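Local coordinates for uncharacterized protein (Pyrococcus abyssi, PDB 5IFF) that acts as a restriction DNA glycosylase, removing adenine bases from its recognition sequence, and is captured here as a tetramer on nonspecific double-stranded DNA, at residues 87-92 with 190-195; 94-99 with 197-202. The protein carries 2 engineered substitutions. All blocks are in the same frame, centred on the assembly; numbering follows the deposited sequence.

In the fold
Both contacts join the same two helices, 87-99 and 188-201, which run side by side through the helical part of the chain. Interaction 1 lies near their N-terminal ends and is a lone ion pair at the surface; interaction 2, centred about 11 Å further along, is a buried patch of apolar side chains. The second one lies nearer the adenine pocket: the side chain of I200 is about 7 Å from that of V158, an adenine-binding residue, whereas that of K192 is about 12 Å from it. Neither touches the bound DNA, whose nearest approach is about 15 Å from interaction 2 and about 17 Å from interaction 1.

Interaction 1. Residues 87-92 with 190-195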
loop_
_atom_site.group_PDB
_atom_site.type_symbol
_atom_site.label_atom_id
_atom_site.label_comp_id
_atom_site.label_asym_id
_atom_site.label_seq_id
_atom_site.Cartn_x
_atom_site.Cartn_y
_atom_site.Cartn_z
ATOM N N TYR A 87 -40.228 16.841 3.390
ATOM C CA TYR A 87 -40.514 16.532 1.984
ATOM C C TYR A 87 -40.275 17.764 1.162
ATOM O O TYR A 87 -39.670 17.690 0.107
ATOM C CB TYR A 87 -41.982 16.078 1.796
ATOM C CG TYR A 87 -42.180 14.683 2.262
ATOM C CD1 TYR A 87 -41.935 13.602 1.408
ATOM C CD2 TYR A 87 -42.586 14.427 3.567
ATOM C CE1 TYR A 87 -42.107 12.294 1.836
ATOM C CE2 TYR A 87 -42.762 13.125 4.006
ATOM C CZ TYR A 87 -42.518 12.064 3.137
ATOM O OH TYR A 87 -42.701 10.767 3.577
ATOM N N ASN A 88 -40.741 18.910 1.692
ATOM C CA ASN A 88 -40.593 20.138 0.955
ATOM C C ASN A 88 -39.101 20.456 0.706
ATOM O O ASN A 88 -38.750 20.973 -0.350
ATOM C CB ASN A 88 -41.256 21.284 1.678
ATOM C CG ASN A 88 -41.217 22.562 0.882
ATOM O OD1 ASN A 88 -42.000 22.755 -0.021
ATOM N ND2 ASN A 88 -40.328 23.447 1.232
ATOM N N ASP A 89 -38.262 20.196 1.718
ATOM C CA ASP A 89 -36.826 20.385 1.554
ATOM C C ASP A 89 -36.339 19.550 0.350
ATOM O O ASP A 89 -35.507 20.005 -0.468
ATOM C CB ASP A 89 -36.059 19.947 2.800
ATOM C CG ASP A 89 -36.217 20.915 3.978
ATOM O OD1 ASP A 89 -36.547 22.102 3.798
ATOM O OD2 ASP A 89 -35.998 20.455 5.115
ATOM N N ILE A 90 -36.816 18.294 0.276
ATOM C CA ILE A 90 -36.331 17.381 -0.774
ATOM C C ILE A 90 -36.842 17.865 -2.138
ATOM O O ILE A 90 -36.079 17.878 -3.123
ATOM C CB ILE A 90 -36.748 15.904 -0.502
ATOM C CG1 ILE A 90 -35.926 15.372 0.678
ATOM C CG2 ILE A 90 -36.372 14.979 -1.665
ATOM C CD1 ILE A 90 -36.500 14.075 1.230
ATOM N N TYR A 91 -38.103 18.307 -2.193
ATOM C CA TYR A 91 -38.635 18.807 -3.472
ATOM C C TYR A 91 -37.845 20.010 -3.982
ATOM O O TYR A 91 -37.648 20.177 -5.196
ATOM C CB TYR A 91 -40.110 19.211 -3.355
ATOM C CG TYR A 91 -41.027 18.140 -2.855
ATOM C CD1 TYR A 91 -40.755 16.774 -3.073
ATOM C CD2 TYR A 91 -42.187 18.494 -2.156
ATOM C CE1 TYR A 91 -41.684 15.788 -2.587
ATOM C CE2 TYR A 91 -43.063 17.559 -1.688
ATOM C CZ TYR A 91 -42.800 16.209 -1.894
ATOM O OH TYR A 91 -43.722 15.329 -1.366
ATOM N N GLU A 92 -37.455 20.897 -3.046
ATOM C CA GLU A 92 -36.621 22.053 -3.401
ATOM C C GLU A 92 -35.238 21.628 -3.936
ATOM O O GLU A 92 -34.696 22.216 -4.845
ATOM C CB GLU A 92 -36.419 22.971 -2.184
ATOM C CG GLU A 92 -37.663 23.761 -1.787
ATOM C CD GLU A 92 -38.074 24.789 -2.833
ATOM O OE1 GLU A 92 -37.257 25.672 -3.169
ATOM O OE2 GLU A 92 -39.219 24.710 -3.320
ATOM N N LEU A 190 -26.508 22.373 6.298
ATOM C CA LEU A 190 -25.268 21.764 5.863
ATOM C C LEU A 190 -25.595 20.547 4.968
ATOM O O LEU A 190 -24.898 20.251 4.041
ATOM C CB LEU A 190 -24.439 21.272 7.023
ATOM C CG LEU A 190 -23.152 20.552 6.629
ATOM C CD1 LEU A 190 -22.254 21.457 5.800
ATOM C CD2 LEU A 190 -22.380 19.998 7.887
ATOM N N MET A 191 -26.590 19.783 5.358
ATOM C CA MET A 191 -26.976 18.618 4.565
ATOM C C MET A 191 -27.510 19.096 3.231
ATOM O O MET A 191 -27.194 18.488 2.193
ATOM C CB MET A 191 -28.051 17.779 5.288
ATOM C CG MET A 191 -27.482 16.942 6.491
ATOM S SD MET A 191 -28.766 15.957 7.342
ATOM C CE MET A 191 -29.343 17.182 8.580
ATOM N N LYS A 192 -28.307 20.159 3.259
ATOM C CA LYS A 192 -28.784 20.715 2.000
ATOM C C LYS A 192 -27.639 21.160 1.088
ATOM O O LYS A 192 -27.618 20.847 -0.101
ATOM C CB LYS A 192 -29.686 21.886 2.249
ATOM C CG LYS A 192 -30.987 21.487 2.977
ATOM C CD LYS A 192 -31.809 22.793 3.205
ATOM C CE LYS A 192 -33.121 22.576 3.953
ATOM N NZ LYS A 192 -33.735 23.914 4.414
ATOM N N GLU A 193 -26.701 21.913 1.651
ATOM C CA GLU A 193 -25.615 22.435 0.818
ATOM C C GLU A 193 -24.640 21.391 0.358
ATOM O O GLU A 193 -24.029 21.595 -0.691
ATOM C CB GLU A 193 -24.867 23.569 1.557
ATOM C CG GLU A 193 -25.739 24.828 1.822
ATOM C CD GLU A 193 -26.264 25.486 0.543
ATOM O OE1 GLU A 193 -25.656 25.324 -0.535
ATOM O OE2 GLU A 193 -27.284 26.192 0.597
ATOM N N LEU A 194 -24.438 20.310 1.128
ATOM C CA LEU A 194 -23.580 19.238 0.706
ATOM C C LEU A 194 -24.244 18.481 -0.488
ATOM O O LEU A 194 -23.555 18.090 -1.441
ATOM C CB LEU A 194 -23.275 18.256 1.857
ATOM C CG LEU A 194 -22.183 18.779 2.837
ATOM C CD1 LEU A 194 -22.169 17.850 4.095
ATOM C CD2 LEU A 194 -20.814 18.786 2.075
ATOM N N LEU A 195 -25.591 18.363 -0.462
ATOM C CA LEU A 195 -26.318 17.738 -1.581
ATOM C C LEU A 195 -26.190 18.633 -2.775
ATOM O O LEU A 195 -25.895 18.156 -3.850
ATOM C CB LEU A 195 -27.814 17.523 -1.232
ATOM C CG LEU A 195 -27.985 16.403 -0.188
ATOM C CD1 LEU A 195 -29.430 16.538 0.420
ATOM C CD2 LEU A 195 -27.766 14.967 -0.762
#
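OD1 of D89 receives NZ of K192 at 3.4 Å, a salt bridge whose hydrogen bond is long and weak. It is the polar link between residues 87-92 and 190-195, and the two side chains that form it cross at about a right angle. K192 supplies the reach: beyond CG its chain is fully extended, with chi2, chi3 and chi4 all near 180°, and carries the ammonium group over to the neighbouring helix. The last methylene takes part as well, since CE of K192 lies 3.5 Å from CG of D89, so the carboxylate meets the end of the lysine through carbon as much as through nitrogen. The short D89 side chain starts from a backbone whose CA is 8.1 Å from the CA of K192, the nearest such pair here. With both residues partly exposed and only 80 Å² buried in all, the pair is likely to be softened by solvent.

Beneath this surface link the helices are held by other neighbours. I90 packs on L213 and I216 of helix 203-216, M191 on M75 and A79 of helix 72-81, while L194 faces strand 154-163 through V158 and V160. K192 also rests on L85, in the loop leading into helix 87-99. The arrangement is an interhelical salt bridge at the surface of a group of helices packed beside a beta-sheet.

Interaction 2. Residues 94-99 with 197-202; sequences LKFADD and AFIIAS
The ring of F96 reaches across from residues 94-99 and meets two isoleucines of 197-202 obliquely, most closely at their CG2 methyls. CE2 of F96 lies 3.7 Å from CG2 of I199, and the next ring atom, CZ of F96, is equally close, 3.7 Å, to CG2 of I200, so this end of the ring bridges successive residues of the facing helix. The ring gets there because CG of F96 stands opposite the backbone N (chi1 175°), swinging the phenyl group out between the helices. Both branches of I199 lie in the angle between the ring and A97: CG2 is nearer the ring, while CD1 of I199 comes 3.9 Å from CB of A97 and about 4.0 Å from CD2 of F96.

This is close-to-parallel helix packing: the axes of the segments 94-99 and 197-201 lie 17° apart in direction and come within 10.1 Å. It builds part of the core where the helices meet the large antiparallel sheet: I200 also packs on I143 of strand 140-147, and A97 on V210 of helix 203-216. A97, its side chain a single methyl, sits where the backbones are closest, CA of A97 6.2 Å from CA of I199. K196 makes a cation-pi contact with the F96 ring. Replacing F96 with an alanine would probably open a gap beside the CG2 methyls of I199 and I200 and deprive K196 of that partner. On the subunit side, F96 packs against Y119 of the second subunit, and I200 touches F121 of that same neighbouring chain.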
loop_
_atom_site.group_PDB
_atom_site.type_symbol
_atom_site.label_atom_id
_atom_site.label_comp_id
_atom_site.label_asym_id
_atom_site.label_seq_id
_atom_site.Cartn_x
_atom_site.Cartn_y
_atom_site.Cartn_z
ATOM N N LEU A 94 -34.639 18.720 -5.454
ATOM C CA LEU A 94 -34.890 18.117 -6.791
ATOM C C LEU A 94 -35.092 19.205 -7.850
ATOM O O LEU A 94 -34.612 19.072 -9.014
ATOM C CB LEU A 94 -36.088 17.160 -6.738
ATOM C CG LEU A 94 -35.858 15.873 -5.918
ATOM C CD1 LEU A 94 -37.193 15.094 -5.841
ATOM C CD2 LEU A 94 -34.766 15.034 -6.511
ATOM N N LYS A 95 -35.782 20.272 -7.466
ATOM C CA LYS A 95 -35.974 21.436 -8.339
ATOM C C LYS A 95 -34.642 22.123 -8.702
ATOM O O LYS A 95 -34.437 22.561 -9.834
ATOM C CB LYS A 95 -36.875 22.470 -7.680
ATOM C CG LYS A 95 -37.366 23.549 -8.657
ATOM C CD LYS A 95 -38.469 24.443 -8.041
ATOM C CE LYS A 95 -39.478 23.653 -7.193
ATOM N NZ LYS A 95 -40.881 24.237 -7.173
ATOM N N PHE A 96 -33.787 22.275 -7.708
ATOM C CA PHE A 96 -32.438 22.813 -7.932
ATOM C C PHE A 96 -31.672 21.961 -8.966
ATOM O O PHE A 96 -31.135 22.493 -9.962
ATOM C CB PHE A 96 -31.679 22.877 -6.602
ATOM C CG PHE A 96 -30.227 23.312 -6.736
ATOM C CD1 PHE A 96 -29.909 24.644 -7.005
ATOM C CD2 PHE A 96 -29.206 22.390 -6.591
ATOM C CE1 PHE A 96 -28.568 25.066 -7.110
ATOM C CE2 PHE A 96 -27.858 22.794 -6.702
ATOM C CZ PHE A 96 -27.549 24.148 -6.965
ATOM N N ALA A 97 -31.657 20.647 -8.750
ATOM C CA ALA A 97 -30.981 19.756 -9.675
ATOM C C ALA A 97 -31.522 19.865 -11.098
ATOM O O ALA A 97 -30.742 19.725 -12.053
ATOM C CB ALA A 97 -31.059 18.323 -9.186
ATOM N N ASP A 98 -32.832 20.122 -11.262
ATOM C CA ASP A 98 -33.410 20.303 -12.597
ATOM C C ASP A 98 -32.818 21.494 -13.314
ATOM O O ASP A 98 -32.691 21.496 -14.535
ATOM C CB ASP A 98 -34.937 20.488 -12.527
ATOM C CG ASP A 98 -35.664 19.191 -12.216
ATOM O OD1 ASP A 98 -35.055 18.120 -12.463
ATOM O OD2 ASP A 98 -36.827 19.236 -11.741
ATOM N N ASP A 99 -32.498 22.517 -12.545
ATOM C CA ASP A 99 -31.981 23.780 -13.076
ATOM C C ASP A 99 -30.461 23.732 -13.394
ATOM O O ASP A 99 -29.947 24.541 -14.132
ATOM C CB ASP A 99 -32.259 24.926 -12.077
ATOM C CG ASP A 99 -33.766 25.099 -11.746
ATOM O OD1 ASP A 99 -34.639 24.750 -12.578
ATOM O OD2 ASP A 99 -34.077 25.607 -10.643
ATOM N N ALA A 197 -23.788 20.729 -3.350
ATOM C CA ALA A 197 -22.388 20.606 -3.802
ATOM C C ALA A 197 -22.210 19.412 -4.768
ATOM O O ALA A 197 -21.602 19.541 -5.842
ATOM C CB ALA A 197 -21.432 20.483 -2.586
ATOM N N PHE A 198 -22.726 18.244 -4.406
ATOM C CA PHE A 198 -22.569 17.108 -5.260
ATOM C C PHE A 198 -23.320 17.302 -6.591
ATOM O O PHE A 198 -22.852 16.859 -7.661
ATOM C CB PHE A 198 -23.051 15.831 -4.528
ATOM C CG PHE A 198 -22.007 15.231 -3.633
ATOM C CD1 PHE A 198 -20.850 14.667 -4.195
ATOM C CD2 PHE A 198 -22.145 15.241 -2.239
ATOM C CE1 PHE A 198 -19.849 14.074 -3.376
ATOM C CE2 PHE A 198 -21.147 14.676 -1.408
ATOM C CZ PHE A 198 -20.006 14.094 -1.973
ATOM N N ILE A 199 -24.477 17.961 -6.512
ATOM C CA ILE A 199 -25.286 18.236 -7.682
ATOM C C ILE A 199 -24.510 19.112 -8.697
ATOM O O ILE A 199 -24.608 18.861 -9.901
ATOM C CB ILE A 199 -26.620 18.900 -7.271
ATOM C CG1 ILE A 199 -27.562 17.823 -6.736
ATOM C CG2 ILE A 199 -27.283 19.625 -8.442
ATOM C CD1 ILE A 199 -28.790 18.427 -6.051
ATOM N N ILE A 200 -23.723 20.090 -8.222
ATOM C CA ILE A 200 -23.011 20.978 -9.165
ATOM C C ILE A 200 -21.578 20.471 -9.488
ATOM O O ILE A 200 -20.929 20.988 -10.388
ATOM C CB ILE A 200 -22.932 22.408 -8.668
ATOM C CG1 ILE A 200 -22.052 22.519 -7.411
ATOM C CG2 ILE A 200 -24.341 22.967 -8.449
ATOM C CD1 ILE A 200 -21.528 23.953 -7.186
ATOM N N ALA A 201 -21.140 19.414 -8.808
ATOM C CA ALA A 201 -19.784 18.877 -9.032
ATOM C C ALA A 201 -19.597 18.196 -10.391
ATOM O O ALA A 201 -18.570 18.415 -11.083
ATOM C CB ALA A 201 -19.440 17.885 -7.904
ATOM N N SER A 202 -20.548 17.336 -10.770
ATOM C CA SER A 202 -20.512 16.642 -12.073
ATOM C C SER A 202 -21.891 16.120 -12.412
ATOM O O SER A 202 -22.698 15.870 -11.488
ATOM C CB SER A 202 -19.546 15.471 -12.074
ATOM O OG SER A 202 -20.021 14.392 -11.265
#